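Local structure of flagellar biosynthesis protein FlhA (Bacillus subtilis, 3MIX) at residues A81-L86 against V235-N239; A186-I190 against L227-K232; T242-L247 against Y263-L268; I108-A114 against K181-H185. The protein takes part in the export of flagellar proteins by the flagellar type III secretion system, the present chain being its cytosolic domain. Residues are numbered along the deposited sequence.

Contact 1. Residues A81-L86 against V235-N239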
loop_
_atom_site.group_PDB
_atom_site.type_symbol
_atom_site.label_atom_id
_atom_site.label_comp_id
_atom_site.label_asym_id
_atom_site.label_seq_id
_atom_site.Cartn_x
_atom_site.Cartn_y
_atom_site.Cartn_z
ATOM N N ALA A 81 10.571 -2.467 -5.790
ATOM C CA ALA A 81 10.430 -3.761 -6.433
ATOM C C ALA A 81 10.911 -4.872 -5.509
ATOM O O ALA A 81 10.233 -5.908 -5.397
ATOM C CB ALA A 81 11.183 -3.807 -7.766
ATOM N N LEU A 82 12.053 -4.652 -4.842
ATOM C CA LEU A 82 12.649 -5.684 -3.990
ATOM C C LEU A 82 11.919 -5.767 -2.669
ATOM O O LEU A 82 11.783 -6.852 -2.109
ATOM C CB LEU A 82 14.164 -5.474 -3.758
ATOM C CG LEU A 82 15.065 -5.524 -5.010
ATOM C CD1 LEU A 82 16.474 -4.998 -4.735
ATOM C CD2 LEU A 82 15.146 -6.959 -5.600
ATOM N N GLU A 83 11.456 -4.634 -2.159
ATOM C CA GLU A 83 10.762 -4.663 -0.876
ATOM C C GLU A 83 9.284 -5.054 -1.019
ATOM O O GLU A 83 8.751 -5.739 -0.151
ATOM C CB GLU A 83 10.856 -3.307 -0.223
ATOM C CG GLU A 83 10.208 -3.230 1.129
ATOM C CD GLU A 83 10.238 -1.807 1.655
ATOM O OE1 GLU A 83 11.090 -1.015 1.187
ATOM O OE2 GLU A 83 9.415 -1.484 2.545
ATOM N N LEU A 84 8.625 -4.628 -2.108
ATOM C CA LEU A 84 7.179 -4.802 -2.224
ATOM C C LEU A 84 6.780 -5.869 -3.240
ATOM O O LEU A 84 5.700 -6.469 -3.111
ATOM C CB LEU A 84 6.468 -3.459 -2.563
ATOM C CG LEU A 84 6.572 -2.274 -1.598
ATOM C CD1 LEU A 84 5.753 -1.093 -2.136
ATOM C CD2 LEU A 84 6.121 -2.621 -0.196
ATOM N N GLY A 85 7.658 -6.105 -4.232
ATOM C CA GLY A 85 7.348 -6.955 -5.364
ATOM C C GLY A 85 6.591 -6.186 -6.443
ATOM O O GLY A 85 6.195 -6.766 -7.442
ATOM N N LEU A 86 6.384 -4.888 -6.213
ATOM C CA LEU A 86 5.751 -3.973 -7.174
ATOM C C LEU A 86 6.824 -3.148 -7.912
ATOM O O LEU A 86 7.679 -2.519 -7.291
ATOM C CB LEU A 86 4.800 -3.008 -6.445
ATOM C CG LEU A 86 4.148 -1.886 -7.276
ATOM C CD1 LEU A 86 3.093 -2.390 -8.265
ATOM C CD2 LEU A 86 3.578 -0.764 -6.423
ATOM N N VAL A 235 1.648 -6.340 2.687
ATOM C CA VAL A 235 2.158 -7.683 2.523
ATOM C C VAL A 235 2.861 -7.659 1.193
ATOM O O VAL A 235 2.238 -7.424 0.162
ATOM C CB VAL A 235 1.025 -8.754 2.528
ATOM C CG1 VAL A 235 1.591 -10.148 2.190
ATOM C CG2 VAL A 235 0.275 -8.770 3.887
ATOM N N SER A 236 4.165 -7.875 1.216
ATOM C CA SER A 236 4.934 -7.959 -0.028
ATOM C C SER A 236 4.350 -9.052 -0.962
ATOM O O SER A 236 3.883 -10.121 -0.489
ATOM C CB SER A 236 6.395 -8.289 0.296
ATOM O OG SER A 236 7.127 -8.590 -0.885
ATOM N N ILE A 237 4.395 -8.782 -2.265
ATOM C CA ILE A 237 4.005 -9.761 -3.280
ATOM C C ILE A 237 5.210 -10.335 -4.041
ATOM O O ILE A 237 5.048 -10.827 -5.167
ATOM C CB ILE A 237 2.943 -9.182 -4.263
ATOM C CG1 ILE A 237 3.493 -7.952 -5.030
ATOM C CG2 ILE A 237 1.626 -8.801 -3.484
ATOM C CD1 ILE A 237 2.574 -7.412 -6.119
ATOM N N ARG A 238 6.407 -10.291 -3.436
ATOM C CA ARG A 238 7.596 -10.973 -3.999
ATOM C C ARG A 238 7.493 -12.477 -4.164
ATOM O O ARG A 238 8.046 -13.021 -5.114
ATOM C CB ARG A 238 8.854 -10.673 -3.175
ATOM C CG ARG A 238 9.169 -9.182 -3.309
ATOM C CD ARG A 238 10.561 -8.922 -3.605
ATOM N NE ARG A 238 11.201 -9.904 -4.463
ATOM C CZ ARG A 238 12.481 -10.215 -4.334
ATOM N NH1 ARG A 238 13.040 -11.102 -5.132
ATOM N NH2 ARG A 238 13.193 -9.647 -3.380
ATOM N N ASN A 239 6.803 -13.144 -3.242
ATOM C CA ASN A 239 6.704 -14.584 -3.266
ATOM C C ASN A 239 5.530 -14.987 -4.175
ATOM O O ASN A 239 4.457 -15.430 -3.714
ATOM C CB ASN A 239 6.531 -15.143 -1.847
ATOM C CG ASN A 239 6.787 -16.662 -1.778
ATOM O OD1 ASN A 239 6.981 -17.224 -0.684
ATOM N ND2 ASN A 239 6.824 -17.317 -2.941
HETATM O O HOH W 1 6.626 -9.637 -7.253
#
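Arg-238, which loses 77 Å² to the other segment, lies along the C-terminal end of helix 69-84. Its chain passes over Gly-85, with CG of Arg-238 3.5 Å from CA of Gly-85, and its guanidinium turns to the last helical turn. There NH2 of Arg-238 gives a weak hydrogen bond to O of Leu-82 (3.4 Å), and CD2 of Leu-82 lies over one face of the guanidinium. Ile-237 adds the one strong direct bond: its N donates to O of Leu-84 at 2.8 Å and 164°, so a helix-end carbonyl finds its donor in the loop between helices 220-232 and 240-250; CG1 of Ile-237 lies 3.8 Å from O of Gly-85. The contact ties a helix C-terminus to an interhelical loop within the FlhA cytosolic domain. The loop is shaped by an ST turn, in which OG of Ser-236 accepts from N of Arg-238 (3.1 Å); OG of Ser-236 lies 3.4 Å from both O of Glu-83 and O of Leu-84, long for its one proton. Leu-84 points its CB away, while its side chain rests on Ala-186 of helix 170-189. Gly-85 leaves the helix with positive phi, and the loop passes so close that a CB here would clash with N of Arg-238 and C of Ile-237. Water 1 donates to O of Gly-85 and O of Ile-237, 2.9 Å from each.

Contact 2. Residues A186-I190 against L227-K232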
loop_
_atom_site.group_PDB
_atom_site.type_symbol
_atom_site.label_atom_id
_atom_site.label_comp_id
_atom_site.label_asym_id
_atom_site.label_seq_id
_atom_site.Cartn_x
_atom_site.Cartn_y
_atom_site.Cartn_z
ATOM N N ALA A 186 0.620 1.970 -2.783
ATOM C CA ALA A 186 1.090 0.872 -3.663
ATOM C C ALA A 186 -0.043 0.048 -4.209
ATOM O O ALA A 186 0.015 -0.434 -5.348
ATOM C CB ALA A 186 2.100 -0.057 -2.918
ATOM N N HIS A 187 -1.077 -0.126 -3.394
ATOM C CA HIS A 187 -2.198 -0.959 -3.769
ATOM C C HIS A 187 -2.992 -0.324 -4.904
ATOM O O HIS A 187 -3.675 -1.034 -5.638
ATOM C CB HIS A 187 -3.089 -1.211 -2.553
ATOM C CG HIS A 187 -3.719 0.028 -1.987
ATOM N ND1 HIS A 187 -3.063 0.866 -1.107
ATOM C CD2 HIS A 187 -4.952 0.552 -2.153
ATOM C CE1 HIS A 187 -3.869 1.851 -0.756
ATOM N NE2 HIS A 187 -5.014 1.695 -1.395
ATOM N N GLU A 188 -2.891 1.007 -5.043
ATOM C CA GLU A 188 -3.508 1.726 -6.151
ATOM C C GLU A 188 -2.706 1.589 -7.434
ATOM O O GLU A 188 -3.220 1.902 -8.488
ATOM C CB GLU A 188 -3.633 3.224 -5.827
ATOM C CG GLU A 188 -4.771 3.570 -4.865
ATOM C CD GLU A 188 -4.656 4.985 -4.364
ATOM O OE1 GLU A 188 -4.344 5.877 -5.183
ATOM O OE2 GLU A 188 -4.852 5.219 -3.146
ATOM N N LEU A 189 -1.446 1.145 -7.341
ATOM C CA LEU A 189 -0.539 1.086 -8.506
ATOM C C LEU A 189 -0.314 -0.308 -9.100
ATOM O O LEU A 189 0.293 -0.445 -10.163
ATOM C CB LEU A 189 0.817 1.731 -8.156
ATOM C CG LEU A 189 0.852 3.258 -7.990
ATOM C CD1 LEU A 189 2.141 3.698 -7.208
ATOM C CD2 LEU A 189 0.791 3.961 -9.345
ATOM N N ILE A 190 -0.782 -1.355 -8.427
ATOM C CA ILE A 190 -0.725 -2.691 -9.028
ATOM C C ILE A 190 -1.897 -2.821 -10.038
ATOM O O ILE A 190 -2.881 -3.511 -9.784
ATOM C CB ILE A 190 -0.684 -3.820 -7.942
ATOM C CG1 ILE A 190 -0.597 -5.226 -8.561
ATOM C CG2 ILE A 190 -1.915 -3.763 -7.052
ATOM C CD1 ILE A 190 0.735 -5.620 -9.094
ATOM N N LEU A 227 -3.589 -9.213 -5.400
ATOM C CA LEU A 227 -2.333 -8.497 -5.239
ATOM C C LEU A 227 -2.516 -7.102 -4.619
ATOM O O LEU A 227 -1.718 -6.713 -3.757
ATOM C CB LEU A 227 -1.564 -8.395 -6.557
ATOM C CG LEU A 227 -1.234 -9.716 -7.275
ATOM C CD1 LEU A 227 -0.412 -9.408 -8.524
ATOM C CD2 LEU A 227 -0.446 -10.649 -6.343
ATOM N N ALA A 228 -3.563 -6.392 -5.031
ATOM C CA ALA A 228 -3.834 -5.078 -4.475
ATOM C C ALA A 228 -4.217 -5.177 -3.005
ATOM O O ALA A 228 -3.834 -4.345 -2.221
ATOM C CB ALA A 228 -4.973 -4.257 -5.317
ATOM N N LYS A 229 -4.993 -6.184 -2.655
ATOM C CA LYS A 229 -5.391 -6.386 -1.274
ATOM C C LYS A 229 -4.190 -6.765 -0.367
ATOM O O LYS A 229 -4.106 -6.315 0.771
ATOM C CB LYS A 229 -6.521 -7.419 -1.208
ATOM C CG LYS A 229 -7.190 -7.393 0.146
ATOM C CD LYS A 229 -8.685 -7.625 0.098
ATOM C CE LYS A 229 -9.272 -7.278 1.464
ATOM N NZ LYS A 229 -10.578 -7.948 1.679
ATOM N N LEU A 230 -3.259 -7.567 -0.890
ATOM C CA LEU A 230 -1.998 -7.803 -0.204
ATOM C C LEU A 230 -1.209 -6.497 0.010
ATOM O O LEU A 230 -0.832 -6.181 1.156
ATOM C CB LEU A 230 -1.155 -8.877 -0.924
ATOM C CG LEU A 230 -1.803 -10.290 -0.911
ATOM C CD1 LEU A 230 -1.094 -11.248 -1.876
ATOM C CD2 LEU A 230 -1.862 -10.917 0.528
ATOM N N LEU A 231 -0.976 -5.740 -1.070
ATOM C CA LEU A 231 -0.205 -4.486 -0.971
ATOM C C LEU A 231 -0.848 -3.499 -0.030
ATOM O O LEU A 231 -0.157 -2.820 0.700
ATOM C CB LEU A 231 0.025 -3.824 -2.335
ATOM C CG LEU A 231 0.923 -4.717 -3.202
ATOM C CD1 LEU A 231 1.041 -4.182 -4.609
ATOM C CD2 LEU A 231 2.341 -4.944 -2.555
ATOM N N LYS A 232 -2.175 -3.449 -0.058
ATOM C CA LYS A 232 -2.933 -2.560 0.792
ATOM C C LYS A 232 -2.551 -2.718 2.261
ATOM O O LYS A 232 -2.400 -1.731 2.970
ATOM C CB LYS A 232 -4.420 -2.848 0.629
ATOM C CG LYS A 232 -5.334 -1.804 1.235
ATOM C CD LYS A 232 -6.721 -1.822 0.541
ATOM C CE LYS A 232 -7.602 -3.044 0.981
ATOM N NZ LYS A 232 -8.780 -3.407 0.048
HETATM O O HOH W 2 -0.474 -0.186 0.245
#
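Leu-227 opens the contact on helix 220-232, its CB 3.9 Å from CG1 of Ile-190. One residue on, Ala-228 marks the closest backbone approach, its CA 4.5 Å from that of His-187. The lack of a bulky side chain lets CG2 of Ile-190 come within 3.6 Å of CB of Ala-228, while CB of His-187 sits 3.2 Å from O of Ala-228. This is helix-to-helix packing inside the FlhA cytosolic domain, made by the C-terminal ends of helices 170-189 and 220-232; Ile-190 also reaches Thr-195 and Leu-198 of helix 192-205. Leu-231, a turn after Leu-227, points toward the partner and fills the space between Ala-186 (CB of Leu-231 to CB of Ala-186, 4.3 Å) and Ile-190 (CD1 of Leu-231 to CB of Ile-190, 3.8 Å). Water 2 donates to O of Leu-231 (2.7 Å) and is hydrogen-bonded to ND1 of His-187 (3.1 Å). Lys-232 lays its aliphatic chain over the imidazole, a CH-pi contact with its CG 4.1 Å from the centroid of the His-187 ring.

Contact 3. Residues T242-L247 against Y263-L268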
loop_
_atom_site.group_PDB
_atom_site.type_symbol
_atom_site.label_atom_id
_atom_site.label_comp_id
_atom_site.label_asym_id
_atom_site.label_seq_id
_atom_site.Cartn_x
_atom_site.Cartn_y
_atom_site.Cartn_z
ATOM N N THR A 242 4.359 -18.924 -4.102
ATOM C CA THR A 242 3.453 -19.297 -3.034
ATOM C C THR A 242 2.078 -18.674 -3.264
ATOM O O THR A 242 1.090 -19.370 -3.111
ATOM C CB THR A 242 4.021 -18.957 -1.644
ATOM O OG1 THR A 242 5.250 -19.688 -1.448
ATOM C CG2 THR A 242 2.998 -19.304 -0.503
ATOM N N ILE A 243 2.031 -17.386 -3.646
ATOM C CA ILE A 243 0.763 -16.727 -4.000
ATOM C C ILE A 243 -0.026 -17.531 -5.041
ATOM O O ILE A 243 -1.184 -17.864 -4.808
ATOM C CB ILE A 243 0.941 -15.222 -4.424
ATOM C CG1 ILE A 243 1.427 -14.380 -3.230
ATOM C CG2 ILE A 243 -0.361 -14.639 -5.047
ATOM C CD1 ILE A 243 2.044 -13.010 -3.647
ATOM N N PHE A 244 0.624 -17.868 -6.153
ATOM C CA PHE A 244 -0.025 -18.619 -7.226
ATOM C C PHE A 244 -0.376 -20.087 -6.891
ATOM O O PHE A 244 -1.407 -20.590 -7.360
ATOM C CB PHE A 244 0.766 -18.509 -8.542
ATOM C CG PHE A 244 0.414 -17.267 -9.343
ATOM C CD1 PHE A 244 0.764 -15.996 -8.882
ATOM C CD2 PHE A 244 -0.304 -17.372 -10.532
ATOM C CE1 PHE A 244 0.433 -14.877 -9.607
ATOM C CE2 PHE A 244 -0.632 -16.244 -11.266
ATOM C CZ PHE A 244 -0.276 -15.001 -10.807
ATOM N N GLU A 245 0.440 -20.745 -6.068
ATOM C CA GLU A 245 0.124 -22.114 -5.603
ATOM C C GLU A 245 -1.162 -22.071 -4.753
ATOM O O GLU A 245 -2.034 -22.943 -4.860
ATOM C CB GLU A 245 1.322 -22.778 -4.859
ATOM C CG GLU A 245 2.517 -23.058 -5.777
ATOM C CD GLU A 245 3.678 -23.861 -5.125
ATOM O OE1 GLU A 245 3.759 -23.913 -3.879
ATOM O OE2 GLU A 245 4.521 -24.438 -5.872
ATOM N N THR A 246 -1.281 -21.028 -3.941
ATOM C CA THR A 246 -2.495 -20.835 -3.131
ATOM C C THR A 246 -3.702 -20.538 -4.034
ATOM O O THR A 246 -4.778 -21.127 -3.859
ATOM C CB THR A 246 -2.325 -19.678 -2.087
ATOM O OG1 THR A 246 -1.060 -19.810 -1.421
ATOM C CG2 THR A 246 -3.428 -19.728 -1.064
ATOM N N LEU A 247 -3.501 -19.673 -5.015
ATOM C CA LEU A 247 -4.561 -19.388 -5.973
ATOM C C LEU A 247 -4.962 -20.644 -6.753
ATOM O O LEU A 247 -6.149 -20.810 -7.034
ATOM C CB LEU A 247 -4.188 -18.247 -6.934
ATOM C CG LEU A 247 -3.958 -16.877 -6.275
ATOM C CD1 LEU A 247 -3.572 -15.817 -7.345
ATOM C CD2 LEU A 247 -5.169 -16.408 -5.400
ATOM N N TYR A 263 -6.673 -16.764 2.348
ATOM C CA TYR A 263 -5.882 -17.986 2.145
ATOM C C TYR A 263 -4.453 -17.686 1.768
ATOM O O TYR A 263 -3.537 -18.384 2.191
ATOM C CB TYR A 263 -6.495 -18.884 1.068
ATOM C CG TYR A 263 -7.925 -19.232 1.305
ATOM C CD1 TYR A 263 -8.360 -19.660 2.550
ATOM C CD2 TYR A 263 -8.847 -19.171 0.265
ATOM C CE1 TYR A 263 -9.705 -19.990 2.769
ATOM C CE2 TYR A 263 -10.191 -19.475 0.468
ATOM C CZ TYR A 263 -10.606 -19.892 1.714
ATOM O OH TYR A 263 -11.938 -20.214 1.903
ATOM N N THR A 264 -4.264 -16.656 0.948
ATOM C CA THR A 264 -2.913 -16.275 0.525
ATOM C C THR A 264 -2.111 -15.721 1.706
ATOM O O THR A 264 -0.967 -16.126 1.918
ATOM C CB THR A 264 -2.957 -15.295 -0.668
ATOM O OG1 THR A 264 -3.667 -15.906 -1.766
ATOM C CG2 THR A 264 -1.571 -14.940 -1.124
ATOM N N ARG A 265 -2.696 -14.800 2.467
ATOM C CA ARG A 265 -2.043 -14.292 3.683
ATOM C C ARG A 265 -1.601 -15.461 4.602
ATOM O O ARG A 265 -0.454 -15.502 5.048
ATOM C CB ARG A 265 -2.978 -13.341 4.439
ATOM C CG ARG A 265 -3.258 -11.986 3.725
ATOM C CD ARG A 265 -4.328 -11.188 4.513
ATOM N NE ARG A 265 -3.948 -11.005 5.921
ATOM C CZ ARG A 265 -3.163 -10.024 6.357
ATOM N NH1 ARG A 265 -2.701 -9.099 5.514
ATOM N NH2 ARG A 265 -2.849 -9.951 7.640
ATOM N N GLN A 266 -2.486 -16.428 4.842
ATOM C CA GLN A 266 -2.134 -17.614 5.647
ATOM C C GLN A 266 -0.956 -18.376 5.031
ATOM O O GLN A 266 0.014 -18.732 5.728
ATOM C CB GLN A 266 -3.341 -18.539 5.821
ATOM C CG GLN A 266 -3.111 -19.692 6.814
ATOM C CD GLN A 266 -4.252 -20.716 6.832
ATOM O OE1 GLN A 266 -4.045 -21.881 7.188
ATOM N NE2 GLN A 266 -5.453 -20.286 6.452
ATOM N N ALA A 267 -1.003 -18.595 3.719
ATOM C CA ALA A 267 0.102 -19.286 3.043
ATOM C C ALA A 267 1.424 -18.542 3.188
ATOM O O ALA A 267 2.501 -19.154 3.114
ATOM C CB ALA A 267 -0.221 -19.535 1.575
ATOM N N LEU A 268 1.331 -17.241 3.437
ATOM C CA LEU A 268 2.486 -16.344 3.570
ATOM C C LEU A 268 2.858 -16.075 5.059
ATOM O O LEU A 268 3.479 -15.061 5.392
ATOM C CB LEU A 268 2.164 -15.021 2.828
ATOM C CG LEU A 268 2.140 -15.057 1.285
ATOM C CD1 LEU A 268 1.752 -13.709 0.676
ATOM C CD2 LEU A 268 3.473 -15.492 0.688
#
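This is a buried helix-helix contact between helix 240-250 and helix 257-267, two successive helices crossing obliquely, 133° between N-to-C directions, their local axes 9.2 Å apart at closest approach. It lies off-centre, its centre about 18 Å from the centre of the chain, and threonine and alanine side chains line the interface. Thr-246 has the largest share: CG2 of Thr-246 meets O of Tyr-263 at 3.5 Å and CB of Tyr-263 at 3.8 Å. Thr-264 answers with its methyl, CG2 lying 3.7 Å from CG1 of Ile-243, and its hydroxyl bonds to O of Leu-260 in its own helix. At the other end CG2 of Thr-242 touches CB of Ala-267 (3.8 Å), and CD1 of Leu-268 reaches CG1 of Ile-243 (4.0 Å). Leu-230 of helix 220-232 packs against Ile-243 and Thr-264. OG1 of Thr-246 lies 3.1 Å from CB of Ala-267 and donates within its own helix to O of Thr-242 at 2.8 Å.

Contact 4. Residues I108-A114 against K181-H185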
loop_
_atom_site.group_PDB
_atom_site.type_symbol
_atom_site.label_atom_id
_atom_site.label_comp_id
_atom_site.label_asym_id
_atom_site.label_seq_id
_atom_site.Cartn_x
_atom_site.Cartn_y
_atom_site.Cartn_z
ATOM N N ILE A 108 -0.974 10.402 -7.723
ATOM C CA ILE A 108 -1.044 8.988 -8.040
ATOM C C ILE A 108 -2.424 8.670 -8.588
ATOM O O ILE A 108 -3.431 8.872 -7.919
ATOM C CB ILE A 108 -0.670 8.097 -6.811
ATOM C CG1 ILE A 108 0.858 8.139 -6.584
ATOM C CG2 ILE A 108 -1.184 6.646 -7.003
ATOM C CD1 ILE A 108 1.317 7.533 -5.287
ATOM N N LYS A 109 -2.470 8.208 -9.826
ATOM C CA LYS A 109 -3.722 7.781 -10.432
ATOM C C LYS A 109 -4.704 8.965 -10.465
ATOM O O LYS A 109 -5.904 8.801 -10.248
ATOM C CB LYS A 109 -4.292 6.596 -9.638
ATOM C CG LYS A 109 -4.587 5.340 -10.440
ATOM C CD LYS A 109 -3.331 4.645 -10.967
ATOM C CE LYS A 109 -3.726 3.437 -11.845
ATOM N NZ LYS A 109 -2.559 2.567 -12.308
ATOM N N GLY A 110 -4.177 10.164 -10.713
ATOM C CA GLY A 110 -5.008 11.361 -10.849
ATOM C C GLY A 110 -5.202 12.181 -9.592
ATOM O O GLY A 110 -5.669 13.296 -9.676
ATOM N N ASN A 111 -4.852 11.647 -8.421
ATOM C CA ASN A 111 -5.077 12.376 -7.161
ATOM C C ASN A 111 -3.800 12.881 -6.522
ATOM O O ASN A 111 -2.803 12.162 -6.464
ATOM C CB ASN A 111 -5.792 11.496 -6.131
ATOM C CG ASN A 111 -7.011 10.802 -6.686
ATOM O OD1 ASN A 111 -7.963 11.447 -7.128
ATOM N ND2 ASN A 111 -7.000 9.469 -6.650
ATOM N N GLU A 112 -3.831 14.109 -6.021
ATOM C CA GLU A 112 -2.710 14.635 -5.251
ATOM C C GLU A 112 -2.590 13.852 -3.951
ATOM O O GLU A 112 -3.558 13.724 -3.213
ATOM C CB GLU A 112 -2.900 16.122 -4.951
ATOM C CG GLU A 112 -1.835 16.690 -4.028
ATOM C CD GLU A 112 -1.926 18.196 -3.868
ATOM O OE1 GLU A 112 -2.654 18.840 -4.647
ATOM O OE2 GLU A 112 -1.263 18.738 -2.962
ATOM N N VAL A 113 -1.401 13.326 -3.677
ATOM C CA VAL A 113 -1.175 12.548 -2.463
ATOM C C VAL A 113 -0.126 13.204 -1.596
ATOM O O VAL A 113 0.062 12.827 -0.449
ATOM C CB VAL A 113 -0.768 11.062 -2.767
ATOM C CG1 VAL A 113 -1.914 10.324 -3.444
ATOM C CG2 VAL A 113 0.525 10.976 -3.600
ATOM N N ALA A 114 0.583 14.170 -2.158
ATOM C CA ALA A 114 1.634 14.851 -1.426
ATOM C C ALA A 114 1.981 16.169 -2.076
ATOM O O ALA A 114 1.924 16.308 -3.291
ATOM C CB ALA A 114 2.873 13.974 -1.340
ATOM N N LYS A 181 5.231 7.884 0.009
ATOM C CA LYS A 181 3.885 8.080 -0.551
ATOM C C LYS A 181 3.475 6.974 -1.481
ATOM O O LYS A 181 2.325 6.566 -1.473
ATOM C CB LYS A 181 3.711 9.443 -1.223
ATOM C CG LYS A 181 2.776 10.348 -0.431
ATOM C CD LYS A 181 3.391 10.837 0.843
ATOM C CE LYS A 181 2.427 10.710 2.029
ATOM N NZ LYS A 181 1.025 11.148 1.724
ATOM N N ILE A 182 4.418 6.481 -2.270
ATOM C CA ILE A 182 4.161 5.337 -3.133
ATOM C C ILE A 182 3.826 4.104 -2.297
ATOM O O ILE A 182 2.931 3.322 -2.660
ATOM C CB ILE A 182 5.332 5.092 -4.103
ATOM C CG1 ILE A 182 5.378 6.235 -5.133
ATOM C CG2 ILE A 182 5.166 3.782 -4.830
ATOM C CD1 ILE A 182 6.593 6.204 -6.038
ATOM N N LYS A 183 4.522 3.956 -1.169
ATOM C CA LYS A 183 4.277 2.837 -0.254
ATOM C C LYS A 183 2.869 2.916 0.320
ATOM O O LYS A 183 2.185 1.908 0.396
ATOM C CB LYS A 183 5.321 2.794 0.868
ATOM C CG LYS A 183 6.636 2.152 0.421
ATOM C CD LYS A 183 7.755 2.409 1.406
ATOM C CE LYS A 183 7.483 1.738 2.734
ATOM N NZ LYS A 183 8.603 1.972 3.698
ATOM N N GLN A 184 2.429 4.121 0.664
ATOM C CA GLN A 184 1.101 4.295 1.222
ATOM C C GLN A 184 0.012 3.995 0.177
ATOM O O GLN A 184 -1.119 3.660 0.542
ATOM C CB GLN A 184 0.948 5.716 1.780
ATOM C CG GLN A 184 -0.419 6.033 2.420
ATOM C CD GLN A 184 -0.577 7.494 2.863
ATOM O OE1 GLN A 184 -1.700 7.973 3.072
ATOM N NE2 GLN A 184 0.546 8.209 3.003
ATOM N N HIS A 185 0.354 4.140 -1.113
ATOM C CA HIS A 185 -0.618 4.008 -2.190
ATOM C C HIS A 185 -0.306 2.868 -3.161
ATOM O O HIS A 185 -0.913 2.801 -4.228
ATOM C CB HIS A 185 -0.761 5.348 -2.947
ATOM C CG HIS A 185 -1.325 6.455 -2.102
ATOM N ND1 HIS A 185 -2.678 6.607 -1.881
ATOM C CD2 HIS A 185 -0.716 7.437 -1.387
ATOM C CE1 HIS A 185 -2.880 7.637 -1.078
ATOM N NE2 HIS A 185 -1.707 8.160 -0.767
#
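One hydrogen bond joins the segments: NZ of Lys-181 donates to O of Val-113 at 2.9 Å, the lysine chain folding back from helix 170-189 to the edge of the sheet. Its aliphatic part packs on the way, with CG of Lys-181 3.7 Å from CB of Ala-114 and 3.9 Å from CG2 of Val-113. A CH-pi contact follows: CG1 of Val-113 lies over the face of the His-185 imidazole, 3.7 Å from its centroid and 20° off the normal. The ring is held by Glu-188, whose OE2 is hydrogen-bonded to ND1 of His-185. Both residues of the strand segment used here, Val-113 and Ala-114, face Leu-106 of the neighbouring strand 103-108 in a classic beta bulge, and CB of each points to the helix. The bulge belongs to a beta hairpin at the edge of the four-stranded mixed sheet, closed by a type I' turn from Ile-108 to Asn-111, with Gly-110 at positive phi. Apolar contact comes from the start of that turn, where Ile-108 points toward the helix and inserts CD1 against CB of His-185 (3.8 Å) and CG1 of Ile-182 (4.3 Å). Ile-182 also packs on Leu-80 of helix 69-84.

In the fold
Contact 3 is the most buried, although it lies farthest from the chain centre, and pairs two helices through methyls and small side chains. Contact 2 sits nearest the centre, about 5 Å away, is partly buried and mixes apolar packing with the His-187 imidazole and a bridging water. Contacts 2 and 4 share helix 170-189, which meets helix 220-232 in contact 2 and the sheet in contact 4; Leu-189 packs on Ile-182 and Ile-108 between them. Contact 1 relies on backbone carbonyls and a loop, and touches contact 2 through Leu-84, Leu-86 and Ile-237. Leu-230 links contacts 2 and 3, whereas contacts 3 and 4 stay about 13 Å apart at their nearest atoms.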